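PDB 6NSI: manganese-binding protein, which binds iron, manganese and nickel ions, with a preference for ferrous iron, and delivers them to the membrane permease of an ABC transporter for import into the cytoplasm. Local coordinates for residues Leu93-Phe98 against Glu198-Glu203; Ala120-Phe125 against Glu130-Asn135; Thr105-Trp110 against Glu144-Trp149; His36-Glu39 against Gly43-Asp46. One frame throughout, in Å; residues are numbered along the deposited sequence.

Contact 1. Residues Leu93-Phe98 against Glu198-Glu203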
loop_
_atom_site.group_PDB
_atom_site.type_symbol
_atom_site.label_atom_id
_atom_site.label_comp_id
_atom_site.label_asym_id
_atom_site.label_seq_id
_atom_site.Cartn_x
_atom_site.Cartn_y
_atom_site.Cartn_z
ATOM N N LEU A 93 -12.294 -2.236 0.573
ATOM C CA LEU A 93 -12.732 -0.883 0.871
ATOM C C LEU A 93 -12.935 -0.127 -0.431
ATOM O O LEU A 93 -12.385 -0.485 -1.475
ATOM C CB LEU A 93 -11.724 -0.153 1.762
ATOM C CG LEU A 93 -11.505 -0.842 3.110
ATOM C CD1 LEU A 93 -10.372 -0.192 3.897
ATOM C CD2 LEU A 93 -12.802 -0.860 3.907
ATOM N N SER A 94 -13.741 0.928 -0.364
ATOM C CA SER A 94 -14.016 1.754 -1.536
ATOM C C SER A 94 -14.136 3.215 -1.119
ATOM O O SER A 94 -14.084 3.556 0.067
ATOM C CB SER A 94 -15.287 1.289 -2.263
ATOM O OG SER A 94 -16.246 0.815 -1.342
ATOM N N GLU A 95 -14.283 4.087 -2.114
ATOM C CA GLU A 95 -14.460 5.515 -1.880
ATOM C C GLU A 95 -15.248 6.049 -3.061
ATOM O O GLU A 95 -14.798 5.915 -4.205
ATOM C CB GLU A 95 -13.112 6.241 -1.744
ATOM C CG GLU A 95 -13.170 7.664 -1.171
ATOM C CD GLU A 95 -11.892 8.486 -1.469
ATOM O OE1 GLU A 95 -11.514 8.600 -2.665
ATOM O OE2 GLU A 95 -11.262 9.004 -0.509
ATOM N N GLU A 96 -16.429 6.607 -2.785
ATOM C CA GLU A 96 -17.313 7.162 -3.805
ATOM C C GLU A 96 -17.410 6.273 -5.041
ATOM O O GLU A 96 -17.390 6.770 -6.170
ATOM C CB GLU A 96 -16.849 8.568 -4.204
ATOM C CG GLU A 96 -16.965 9.614 -3.088
ATOM C CD GLU A 96 -18.406 9.908 -2.699
ATOM O OE1 GLU A 96 -19.318 9.630 -3.512
ATOM O OE2 GLU A 96 -18.628 10.412 -1.575
ATOM N N GLY A 97 -17.502 4.959 -4.843
ATOM C CA GLY A 97 -17.764 4.047 -5.938
ATOM C C GLY A 97 -16.551 3.514 -6.673
ATOM O O GLY A 97 -16.720 2.786 -7.662
ATOM N N PHE A 98 -15.330 3.858 -6.237
ATOM C CA PHE A 98 -14.126 3.246 -6.793
ATOM C C PHE A 98 -13.481 2.335 -5.752
ATOM O O PHE A 98 -13.543 2.625 -4.552
ATOM C CB PHE A 98 -13.117 4.309 -7.245
ATOM C CG PHE A 98 -13.589 5.139 -8.417
ATOM C CD1 PHE A 98 -13.375 4.712 -9.717
ATOM C CD2 PHE A 98 -14.252 6.344 -8.215
ATOM C CE1 PHE A 98 -13.809 5.465 -10.793
ATOM C CE2 PHE A 98 -14.691 7.109 -9.294
ATOM C CZ PHE A 98 -14.471 6.667 -10.582
ATOM N N GLU A 198 -6.708 14.629 -0.553
ATOM C CA GLU A 198 -6.808 13.907 -1.813
ATOM C C GLU A 198 -7.436 12.533 -1.580
ATOM O O GLU A 198 -7.251 11.924 -0.523
ATOM C CB GLU A 198 -5.415 13.762 -2.429
ATOM C CG GLU A 198 -5.367 13.031 -3.782
ATOM C CD GLU A 198 -6.085 13.794 -4.876
ATOM O OE1 GLU A 198 -7.335 13.676 -4.956
ATOM O OE2 GLU A 198 -5.388 14.508 -5.640
ATOM N N GLY A 199 -8.174 12.039 -2.584
ATOM C CA GLY A 199 -8.841 10.751 -2.499
ATOM C C GLY A 199 -7.923 9.576 -2.777
ATOM O O GLY A 199 -6.730 9.597 -2.455
ATOM N N LEU A 200 -8.411 8.521 -3.427
ATOM C CA LEU A 200 -7.593 7.292 -3.693
ATOM C C LEU A 200 -6.461 7.470 -4.730
ATOM O O LEU A 200 -5.498 6.743 -4.654
ATOM C CB LEU A 200 -8.540 6.172 -4.143
ATOM C CG LEU A 200 -9.506 5.619 -3.099
ATOM C CD1 LEU A 200 -10.461 4.624 -3.710
ATOM C CD2 LEU A 200 -8.789 4.989 -1.931
ATOM N N SER A 201 -6.568 8.464 -5.601
ATOM C CA SER A 201 -5.801 8.803 -6.787
ATOM C C SER A 201 -5.240 10.216 -6.661
ATOM O O SER A 201 -5.979 11.141 -6.293
ATOM C CB SER A 201 -6.661 8.683 -8.046
ATOM O OG SER A 201 -7.054 7.341 -8.270
ATOM N N PRO A 202 -4.014 10.304 -6.779
ATOM C CA PRO A 202 -3.454 11.668 -6.775
ATOM C C PRO A 202 -3.912 12.522 -7.944
ATOM O O PRO A 202 -3.740 13.748 -7.890
ATOM C CB PRO A 202 -1.939 11.432 -6.830
ATOM C CG PRO A 202 -1.741 10.027 -6.386
ATOM C CD PRO A 202 -2.968 9.273 -6.798
ATOM N N GLU A 203 -4.494 11.926 -8.990
ATOM C CA GLU A 203 -4.822 12.690 -10.192
ATOM C C GLU A 203 -6.029 13.610 -10.017
ATOM O O GLU A 203 -6.182 14.559 -10.799
ATOM C CB GLU A 203 -5.062 11.736 -11.369
ATOM C CG GLU A 203 -4.651 12.305 -12.723
ATOM C CD GLU A 203 -4.551 11.231 -13.813
ATOM O OE1 GLU A 203 -4.975 10.076 -13.562
ATOM O OE2 GLU A 203 -4.049 11.539 -14.919
HETATM O O HOH W 1 -10.211 11.529 0.672
#
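Leu-200 and Glu-95 make the close-packed half of this contact, the leucine side chain packing against the aliphatic part of the glutamate. Its CD1 comes within 3.7 Å of Glu-95 CB and reaches on to the hairpin backbone, 3.8 Å from Phe-98 O. With CG of Glu-95 anti to the backbone N (chi1 -166°) and the chain extended beyond it, the carboxylate is carried across to the 198-203 loop. There OE1 of Glu-95 accepts a weak, bent hydrogen bond from Leu-200 N at 3.2 Å, with an angle of 134° at the hydrogen. The same oxygen lies 3.4 Å from Gly-199 CA, so the carboxylate rests directly on the glycine backbone, an approach for which a residue without a side chain leaves room.

The other side is looser and wetter. A water lies 3.0 Å from Glu-95 OE2 and also within hydrogen-bonding distance of Glu-198 O; Asn-169 is a second partner of OE2. Phe-98 meets Leu-200 CD1 with its CB at 4.4 Å, whereas its ring is directed away from the loop and is exposed.

Glu-95 to Phe-98 form a type I' turn, closed by reciprocal backbone bonds between its end residues. This is a two-residue beta-hairpin, docked on a loop beside the iron site: Leu-200 also lies close to the metal ligand His-102, and Gly-199 to His-168.

Contact 2. Residues Ala120-Phe125 against Glu130-Asn135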
loop_
_atom_site.group_PDB
_atom_site.type_symbol
_atom_site.label_atom_id
_atom_site.label_comp_id
_atom_site.label_asym_id
_atom_site.label_seq_id
_atom_site.Cartn_x
_atom_site.Cartn_y
_atom_site.Cartn_z
ATOM N N ALA A 120 0.774 -19.028 -7.553
ATOM C CA ALA A 120 0.859 -18.713 -8.973
ATOM C C ALA A 120 2.227 -19.066 -9.542
ATOM O O ALA A 120 2.325 -19.617 -10.645
ATOM C CB ALA A 120 0.560 -17.227 -9.189
ATOM N N LEU A 121 3.300 -18.731 -8.814
ATOM C CA LEU A 121 4.638 -19.025 -9.312
ATOM C C LEU A 121 4.856 -20.525 -9.409
ATOM O O LEU A 121 5.391 -21.026 -10.408
ATOM C CB LEU A 121 5.686 -18.404 -8.392
ATOM C CG LEU A 121 5.996 -16.935 -8.633
ATOM C CD1 LEU A 121 6.793 -16.401 -7.453
ATOM C CD2 LEU A 121 6.738 -16.729 -9.942
ATOM N N ILE A 122 4.433 -21.254 -8.377
ATOM C CA ILE A 122 4.604 -22.699 -8.348
ATOM C C ILE A 122 3.802 -23.353 -9.466
ATOM O O ILE A 122 4.242 -24.336 -10.073
ATOM C CB ILE A 122 4.208 -23.236 -6.960
ATOM C CG1 ILE A 122 5.292 -22.880 -5.933
ATOM C CG2 ILE A 122 3.939 -24.735 -7.025
ATOM C CD1 ILE A 122 4.927 -23.202 -4.501
ATOM N N GLN A 123 2.620 -22.807 -9.764
ATOM C CA GLN A 123 1.807 -23.352 -10.847
ATOM C C GLN A 123 2.472 -23.151 -12.210
ATOM O O GLN A 123 2.303 -23.983 -13.110
ATOM C CB GLN A 123 0.410 -22.722 -10.806
ATOM C CG GLN A 123 -0.491 -23.032 -12.006
ATOM C CD GLN A 123 -1.374 -24.260 -11.789
ATOM O OE1 GLN A 123 -1.662 -24.645 -10.650
ATOM N NE2 GLN A 123 -1.800 -24.886 -12.887
ATOM N N GLN A 124 3.243 -22.072 -12.378
ATOM C CA GLN A 124 3.928 -21.841 -13.647
ATOM C C GLN A 124 5.229 -22.628 -13.748
ATOM O O GLN A 124 5.630 -23.015 -14.853
ATOM C CB GLN A 124 4.209 -20.351 -13.829
ATOM C CG GLN A 124 5.007 -20.004 -15.088
ATOM C CD GLN A 124 4.159 -20.029 -16.344
ATOM O OE1 GLN A 124 2.930 -19.945 -16.279
ATOM N NE2 GLN A 124 4.810 -20.163 -17.500
ATOM N N PHE A 125 5.895 -22.877 -12.619
ATOM C CA PHE A 125 7.204 -23.535 -12.588
ATOM C C PHE A 125 7.179 -24.696 -11.600
ATOM O O PHE A 125 7.723 -24.591 -10.491
ATOM C CB PHE A 125 8.311 -22.549 -12.210
ATOM C CG PHE A 125 8.311 -21.284 -13.025
ATOM C CD1 PHE A 125 8.833 -21.271 -14.313
ATOM C CD2 PHE A 125 7.804 -20.108 -12.500
ATOM C CE1 PHE A 125 8.849 -20.119 -15.056
ATOM C CE2 PHE A 125 7.818 -18.943 -13.235
ATOM C CZ PHE A 125 8.340 -18.942 -14.520
ATOM N N GLU A 130 9.685 -26.567 -5.083
ATOM C CA GLU A 130 10.248 -26.895 -3.783
ATOM C C GLU A 130 11.100 -25.768 -3.212
ATOM O O GLU A 130 10.898 -25.365 -2.061
ATOM C CB GLU A 130 11.042 -28.200 -3.928
ATOM C CG GLU A 130 10.119 -29.377 -4.274
ATOM C CD GLU A 130 10.351 -29.936 -5.681
ATOM O OE1 GLU A 130 10.417 -31.180 -5.817
ATOM O OE2 GLU A 130 10.454 -29.135 -6.642
ATOM N N ASP A 131 12.032 -25.230 -4.001
ATOM C CA ASP A 131 12.747 -24.036 -3.563
ATOM C C ASP A 131 11.791 -22.860 -3.405
ATOM O O ASP A 131 11.867 -22.109 -2.422
ATOM C CB ASP A 131 13.862 -23.698 -4.550
ATOM C CG ASP A 131 15.204 -24.263 -4.121
ATOM O OD1 ASP A 131 16.243 -23.711 -4.541
ATOM O OD2 ASP A 131 15.213 -25.260 -3.358
ATOM N N PHE A 132 10.862 -22.710 -4.352
ATOM C CA PHE A 132 9.862 -21.651 -4.262
ATOM C C PHE A 132 9.100 -21.734 -2.949
ATOM O O PHE A 132 8.887 -20.719 -2.275
ATOM C CB PHE A 132 8.891 -21.744 -5.440
ATOM C CG PHE A 132 9.431 -21.176 -6.716
ATOM C CD1 PHE A 132 10.764 -20.795 -6.818
ATOM C CD2 PHE A 132 8.602 -21.023 -7.822
ATOM C CE1 PHE A 132 11.264 -20.270 -8.005
ATOM C CE2 PHE A 132 9.091 -20.500 -9.004
ATOM C CZ PHE A 132 10.423 -20.120 -9.096
ATOM N N GLN A 133 8.681 -22.944 -2.573
ATOM C CA GLN A 133 7.843 -23.099 -1.393
ATOM C C GLN A 133 8.633 -22.827 -0.121
ATOM O O GLN A 133 8.139 -22.144 0.786
ATOM C CB GLN A 133 7.227 -24.494 -1.368
ATOM C CG GLN A 133 6.177 -24.667 -0.301
ATOM C CD GLN A 133 5.090 -23.618 -0.391
ATOM O OE1 GLN A 133 4.333 -23.573 -1.366
ATOM N NE2 GLN A 133 5.006 -22.761 0.626
ATOM N N LYS A 134 9.868 -23.337 -0.052
ATOM C CA LYS A 134 10.754 -23.055 1.074
ATOM C C LYS A 134 10.872 -21.557 1.329
ATOM O O LYS A 134 10.722 -21.090 2.467
ATOM C CB LYS A 134 12.139 -23.653 0.809
ATOM C CG LYS A 134 12.863 -24.140 2.061
ATOM C CD LYS A 134 11.933 -24.964 2.947
ATOM C CE LYS A 134 12.688 -26.057 3.699
ATOM N NZ LYS A 134 11.985 -26.473 4.948
ATOM N N ASN A 135 11.169 -20.792 0.273
ATOM C CA ASN A 135 11.332 -19.346 0.411
ATOM C C ASN A 135 10.016 -18.664 0.760
ATOM O O ASN A 135 9.999 -17.698 1.532
ATOM C CB ASN A 135 11.893 -18.759 -0.878
ATOM C CG ASN A 135 13.111 -19.496 -1.359
ATOM O OD1 ASN A 135 13.680 -20.313 -0.628
ATOM N ND2 ASN A 135 13.519 -19.227 -2.599
#
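Phe-132 fills the space between the two helices, and three side chains of residues 120-125 gather round it. CD2 of Phe-125 meets the rim of the Phe-132 ring in its plane, 3.7 Å from CE2 of that ring. Leu-121 CB lies 4.0 Å from Phe-132 CD2, approaching obliquely. Ile-122 runs past Phe-132 in the opposite direction, its CG1 3.8 Å from the phenylalanine CB, and ends with CD1 against Gln-133 OE1 at 3.2 Å. No hydrogen bond crosses between the segments; the contact is built by apolar packing.

The arrangement is an antiparallel helical hairpin near its turn: the short axes run at 171° to each other and 9.7 Å apart, and Phe-125 is the first residue to leave helical geometry at the end of helix 107-124.

Further out, Tyr-128 in the connection brings its ring against that of Phe-132. The bend of Gln-133 at chi2 (54°) turns its amide forward along its own helix, where NE2 is bonded to Asp-137, one turn on. Leu-121 packs on Val-15 and Ile-18 of helix 9-19 and on Phe-55 of strand 54-56, while Asn-135 donates from ND2 to the carbonyl of Ile-18.

Contact 3. Residues Thr105-Trp110 against Glu144-Trp149; sequences TDMRVW and EELDRW
Met-107 supplies the apolar part of the contact with residues 144-149. Its CG stands anti to the backbone N (chi1 -174°), and the chain then bends at both chi2 and chi3, which turns its methyl end onto Leu-146. The terminal CE comes to 4.0 Å from Leu-146 CD2. Nearer the backbone, Met-107 CG lies 3.8 Å from Asp-147 CB, the two side chains passing in opposite directions where the backbones are nearest, 5.4 Å between CA atoms.

No hydrogen bond joins the segments directly; Tyr-178 OH links them, bonded to both Met-107 N and Asp-147 OD1. Asp-147 OD1 also approaches Arg-108 N at 3.7 Å, too far for a hydrogen bond, while OD2 forms a salt bridge with Arg-177. The first turn of helix 107-124 is capped from within: Asp-106, the N-cap residue, accepts a nearly straight bond from Val-109 N through OD1 at 3.1 Å and a weak one from Arg-108 N. The Val-109 bond arrives 66° out of the carboxylate plane. The two aspartates stand 4.7 Å apart at their OD1 atoms, and Arg-177 close by probably eases their mutual repulsion.

Helix 107-124 begins against the C-terminal half of the long helix 129-154, with Tyr-266 and Phe-270 of helix 266-280 also packing on Met-107 and helix 172-178 supplying Tyr-178 and Arg-177.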
loop_
_atom_site.group_PDB
_atom_site.type_symbol
_atom_site.label_atom_id
_atom_site.label_comp_id
_atom_site.label_asym_id
_atom_site.label_seq_id
_atom_site.Cartn_x
_atom_site.Cartn_y
_atom_site.Cartn_z
ATOM N N THR A 105 -0.553 -2.022 2.638
ATOM C CA THR A 105 -0.245 -1.457 3.949
ATOM C C THR A 105 -0.796 -2.294 5.091
ATOM O O THR A 105 -0.506 -1.991 6.254
ATOM C CB THR A 105 -0.802 -0.039 4.089
ATOM O OG1 THR A 105 -2.236 -0.094 4.150
ATOM C CG2 THR A 105 -0.356 0.851 2.897
ATOM N N ASP A 106 -1.612 -3.301 4.793
ATOM C CA ASP A 106 -2.116 -4.228 5.795
ATOM C C ASP A 106 -1.312 -5.517 5.611
ATOM O O ASP A 106 -1.507 -6.246 4.633
ATOM C CB ASP A 106 -3.625 -4.420 5.618
ATOM C CG ASP A 106 -4.215 -5.495 6.546
ATOM O OD1 ASP A 106 -3.472 -6.405 6.977
ATOM O OD2 ASP A 106 -5.442 -5.444 6.818
ATOM N N MET A 107 -0.388 -5.774 6.541
ATOM C CA MET A 107 0.569 -6.868 6.394
ATOM C C MET A 107 -0.091 -8.244 6.453
ATOM O O MET A 107 0.470 -9.209 5.927
ATOM C CB MET A 107 1.660 -6.738 7.462
ATOM C CG MET A 107 2.821 -7.748 7.337
ATOM S SD MET A 107 3.819 -7.636 5.825
ATOM C CE MET A 107 4.437 -5.949 5.848
ATOM N N ARG A 108 -1.272 -8.366 7.061
ATOM C CA ARG A 108 -1.975 -9.645 6.982
ATOM C C ARG A 108 -2.553 -9.864 5.591
ATOM O O ARG A 108 -2.467 -10.970 5.036
ATOM C CB ARG A 108 -3.081 -9.716 8.028
ATOM C CG ARG A 108 -3.861 -11.025 7.983
ATOM C CD ARG A 108 -5.243 -10.865 8.594
ATOM N NE ARG A 108 -6.186 -10.237 7.668
ATOM C CZ ARG A 108 -6.750 -10.855 6.633
ATOM N NH1 ARG A 108 -6.468 -12.133 6.381
ATOM N NH2 ARG A 108 -7.597 -10.192 5.847
ATOM N N VAL A 109 -3.147 -8.820 5.008
ATOM C CA VAL A 109 -3.681 -8.940 3.657
ATOM C C VAL A 109 -2.546 -9.173 2.660
ATOM O O VAL A 109 -2.629 -10.064 1.809
ATOM C CB VAL A 109 -4.533 -7.697 3.310
ATOM C CG1 VAL A 109 -5.108 -7.786 1.888
ATOM C CG2 VAL A 109 -5.675 -7.528 4.326
ATOM N N TRP A 110 -1.450 -8.410 2.770
ATOM C CA TRP A 110 -0.351 -8.596 1.826
ATOM C C TRP A 110 0.311 -9.959 2.001
ATOM O O TRP A 110 0.847 -10.518 1.037
ATOM C CB TRP A 110 0.677 -7.472 1.969
ATOM C CG TRP A 110 1.438 -7.210 0.681
ATOM C CD1 TRP A 110 2.795 -7.232 0.512
ATOM C CD2 TRP A 110 0.881 -6.881 -0.606
ATOM N NE1 TRP A 110 3.121 -6.938 -0.794
ATOM C CE2 TRP A 110 1.967 -6.710 -1.500
ATOM C CE3 TRP A 110 -0.424 -6.700 -1.087
ATOM C CZ2 TRP A 110 1.787 -6.391 -2.845
ATOM C CZ3 TRP A 110 -0.598 -6.372 -2.435
ATOM C CH2 TRP A 110 0.500 -6.225 -3.290
ATOM N N GLU A 144 4.280 -12.487 9.006
ATOM C CA GLU A 144 3.416 -12.629 10.171
ATOM C C GLU A 144 4.063 -12.005 11.396
ATOM O O GLU A 144 3.392 -11.332 12.186
ATOM C CB GLU A 144 3.073 -14.101 10.402
ATOM C CG GLU A 144 2.072 -14.603 9.368
ATOM C CD GLU A 144 1.869 -16.109 9.377
ATOM O OE1 GLU A 144 2.669 -16.824 10.028
ATOM O OE2 GLU A 144 0.911 -16.574 8.714
ATOM N N GLU A 145 5.376 -12.176 11.551
ATOM C CA GLU A 145 6.047 -11.540 12.676
ATOM C C GLU A 145 6.049 -10.022 12.522
ATOM O O GLU A 145 5.820 -9.287 13.495
ATOM C CB GLU A 145 7.470 -12.072 12.809
ATOM C CG GLU A 145 8.164 -11.600 14.065
ATOM C CD GLU A 145 9.538 -12.196 14.200
ATOM O OE1 GLU A 145 9.835 -13.147 13.443
ATOM O OE2 GLU A 145 10.320 -11.710 15.049
ATOM N N LEU A 146 6.315 -9.548 11.303
ATOM C CA LEU A 146 6.200 -8.129 10.981
ATOM C C LEU A 146 4.825 -7.577 11.349
ATOM O O LEU A 146 4.713 -6.483 11.917
ATOM C CB LEU A 146 6.471 -7.949 9.491
ATOM C CG LEU A 146 7.131 -6.703 8.923
ATOM C CD1 LEU A 146 8.075 -6.072 9.925
ATOM C CD2 LEU A 146 7.859 -7.092 7.620
ATOM N N ASP A 147 3.764 -8.332 11.045
ATOM C CA ASP A 147 2.405 -7.883 11.336
ATOM C C ASP A 147 2.156 -7.779 12.840
ATOM O O ASP A 147 1.571 -6.796 13.313
ATOM C CB ASP A 147 1.401 -8.830 10.668
ATOM C CG ASP A 147 -0.032 -8.458 10.959
ATOM O OD1 ASP A 147 -0.477 -7.372 10.512
ATOM O OD2 ASP A 147 -0.708 -9.239 11.657
ATOM N N ARG A 148 2.582 -8.791 13.606
ATOM C CA ARG A 148 2.468 -8.726 15.060
ATOM C C ARG A 148 3.233 -7.533 15.612
ATOM O O ARG A 148 2.735 -6.821 16.495
ATOM C CB ARG A 148 2.996 -10.023 15.698
ATOM C CG ARG A 148 2.045 -11.211 15.639
ATOM C CD ARG A 148 2.499 -12.371 16.552
ATOM N NE ARG A 148 3.837 -12.865 16.221
ATOM C CZ ARG A 148 4.107 -13.729 15.240
ATOM N NH1 ARG A 148 3.133 -14.204 14.468
ATOM N NH2 ARG A 148 5.362 -14.112 15.020
ATOM N N TRP A 149 4.464 -7.325 15.128
ATOM C CA TRP A 149 5.271 -6.190 15.566
ATOM C C TRP A 149 4.565 -4.865 15.294
ATOM O O TRP A 149 4.565 -3.965 16.143
ATOM C CB TRP A 149 6.633 -6.213 14.869
ATOM C CG TRP A 149 7.394 -4.923 15.036
ATOM C CD1 TRP A 149 8.109 -4.524 16.134
ATOM C CD2 TRP A 149 7.494 -3.854 14.084
ATOM N NE1 TRP A 149 8.663 -3.284 15.916
ATOM C CE2 TRP A 149 8.297 -2.847 14.669
ATOM C CE3 TRP A 149 6.989 -3.655 12.792
ATOM C CZ2 TRP A 149 8.603 -1.645 14.006
ATOM C CZ3 TRP A 149 7.299 -2.473 12.126
ATOM C CH2 TRP A 149 8.101 -1.478 12.737
#

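Contact 4. Residues His36-Glu39 against Gly43-Asp46; sequences HSYE and GDED. With FE (Fe (III) ion), chain B.
Tyr-38 sits in an irregular chain segment and reaches across to Asp-44 in the first turn of helix 44-50, which starts just after the N-cap residue Gly-43; the positive phi of that glycine (97°) suits a residue without a side chain.

The contact rests on one short hydrogen bond: Tyr-38 OH donates to Asp-44 OD2 at 2.6 Å. The two side chains come from opposite directions. OD2 meets the phenol at its edge, near the ring plane, and receives the proton on its syn lone pair, the side facing the other carboxylate oxygen. Ring and carboxylate planes are turned 37° against each other. CG of Tyr-38 is anti to the backbone N (chi1 -175°), which sends the ring out toward the helix.

The carboxylate has further partners. Its OD2 also accepts from Val-41 N in the short link between the segments, and OD1 forms a salt bridge with Arg-47, one turn further along the helix. Such a set of donors, near the start of a helix, would be expected to favour the charged form of Asp-44.

At the other end of the 36-39 segment, His-36 binds the iron(III) ion through NE2 at 2.1 Å; His-102, His-168 and Asp-260 complete the protein ligands. Asp-34 accepts from the backbone N of His-36 and is also bonded to the Ser-37 hydroxyl. The segment lies in the loop that leads from strand 24-27 of the parallel sheet, past the metal, to helix 44-50, with Tyr-38 packed on Ile-29 and its carbonyl held by Ser-64.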
loop_
_atom_site.group_PDB
_atom_site.type_symbol
_atom_site.label_atom_id
_atom_site.label_comp_id
_atom_site.label_asym_id
_atom_site.label_seq_id
_atom_site.Cartn_x
_atom_site.Cartn_y
_atom_site.Cartn_z
ATOM N N HIS A 36 -0.822 4.982 -9.982
ATOM C CA HIS A 36 -2.228 5.077 -10.369
ATOM C C HIS A 36 -2.381 5.501 -11.823
ATOM O O HIS A 36 -3.275 5.021 -12.529
ATOM C CB HIS A 36 -2.958 6.087 -9.481
ATOM C CG HIS A 36 -3.040 5.689 -8.042
ATOM N ND1 HIS A 36 -4.062 4.912 -7.544
ATOM C CD2 HIS A 36 -2.241 5.982 -6.988
ATOM C CE1 HIS A 36 -3.886 4.734 -6.247
ATOM N NE2 HIS A 36 -2.787 5.370 -5.885
ATOM N N SER A 37 -1.540 6.428 -12.278
ATOM C CA SER A 37 -1.681 7.018 -13.599
ATOM C C SER A 37 -0.530 6.636 -14.514
ATOM O O SER A 37 -0.295 7.311 -15.526
ATOM C CB SER A 37 -1.790 8.535 -13.490
ATOM O OG SER A 37 -0.565 9.071 -13.025
ATOM N N TYR A 38 0.192 5.569 -14.176
ATOM C CA TYR A 38 1.320 5.150 -14.988
ATOM C C TYR A 38 0.841 4.802 -16.385
ATOM O O TYR A 38 -0.121 4.052 -16.557
ATOM C CB TYR A 38 2.013 3.945 -14.367
ATOM C CG TYR A 38 3.269 3.526 -15.097
ATOM C CD1 TYR A 38 4.456 4.213 -14.920
ATOM C CD2 TYR A 38 3.265 2.442 -15.963
ATOM C CE1 TYR A 38 5.605 3.829 -15.567
ATOM C CE2 TYR A 38 4.411 2.052 -16.619
ATOM C CZ TYR A 38 5.579 2.755 -16.426
ATOM O OH TYR A 38 6.734 2.374 -17.076
ATOM N N GLU A 39 1.496 5.370 -17.383
ATOM C CA GLU A 39 1.273 4.979 -18.764
ATOM C C GLU A 39 2.528 4.268 -19.243
ATOM O O GLU A 39 3.644 4.653 -18.878
ATOM C CB GLU A 39 0.941 6.188 -19.654
ATOM C CG GLU A 39 -0.306 6.975 -19.212
ATOM C CD GLU A 39 -1.611 6.491 -19.873
ATOM O OE1 GLU A 39 -2.682 7.093 -19.597
ATOM O OE2 GLU A 39 -1.570 5.517 -20.666
ATOM N N GLY A 43 9.448 0.089 -24.475
ATOM C CA GLY A 43 10.102 -1.039 -23.867
ATOM C C GLY A 43 9.232 -1.813 -22.900
ATOM O O GLY A 43 9.495 -3.000 -22.665
ATOM N N ASP A 44 8.202 -1.174 -22.339
ATOM C CA ASP A 44 7.321 -1.867 -21.403
ATOM C C ASP A 44 6.581 -3.007 -22.093
ATOM O O ASP A 44 6.423 -4.094 -21.520
ATOM C CB ASP A 44 6.325 -0.884 -20.779
ATOM C CG ASP A 44 6.939 -0.045 -19.657
ATOM O OD1 ASP A 44 8.088 -0.325 -19.254
ATOM O OD2 ASP A 44 6.266 0.903 -19.181
ATOM N N GLU A 45 6.116 -2.776 -23.321
ATOM C CA GLU A 45 5.449 -3.833 -24.079
ATOM C C GLU A 45 6.357 -5.046 -24.254
ATOM O O GLU A 45 5.902 -6.198 -24.173
ATOM C CB GLU A 45 5.009 -3.289 -25.439
ATOM C CG GLU A 45 4.105 -4.214 -26.248
ATOM C CD GLU A 45 3.545 -3.536 -27.489
ATOM O OE1 GLU A 45 4.348 -3.107 -28.351
ATOM O OE2 GLU A 45 2.302 -3.434 -27.595
ATOM N N ASP A 46 7.648 -4.797 -24.502
ATOM C CA ASP A 46 8.616 -5.879 -24.648
ATOM C C ASP A 46 8.907 -6.559 -23.318
ATOM O O ASP A 46 9.186 -7.764 -23.291
ATOM C CB ASP A 46 9.917 -5.350 -25.256
ATOM C CG ASP A 46 9.705 -4.672 -26.596
ATOM O OD1 ASP A 46 8.890 -5.173 -27.411
ATOM O OD2 ASP A 46 10.364 -3.639 -26.832
HETATM FE FE FE B . -2.261 5.636 -3.914
#

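From the N terminus, contact 4 closes first, tying the tail of the connection after strand 24-27 to the start of helix 44-50 across three intervening residues; its first segment holds an iron ligand. Contact 1 opens later, and its loop from residues 93-98 to 198-203 encloses contacts 2 and 3. Within it contact 3 joins helix 107-124 to helix 129-154, and contact 2, nested inside contact 3, joins the same two helices about 22 Å away (between centres), next to their connection. Contacts 1 and 4 lie in series but meet beside the metal site, where Leu-200 O and Pro-202 CD pack against the His-36 ring. Contacts 2 and 3 touch neither contact 1 nor contact 4, nor each other.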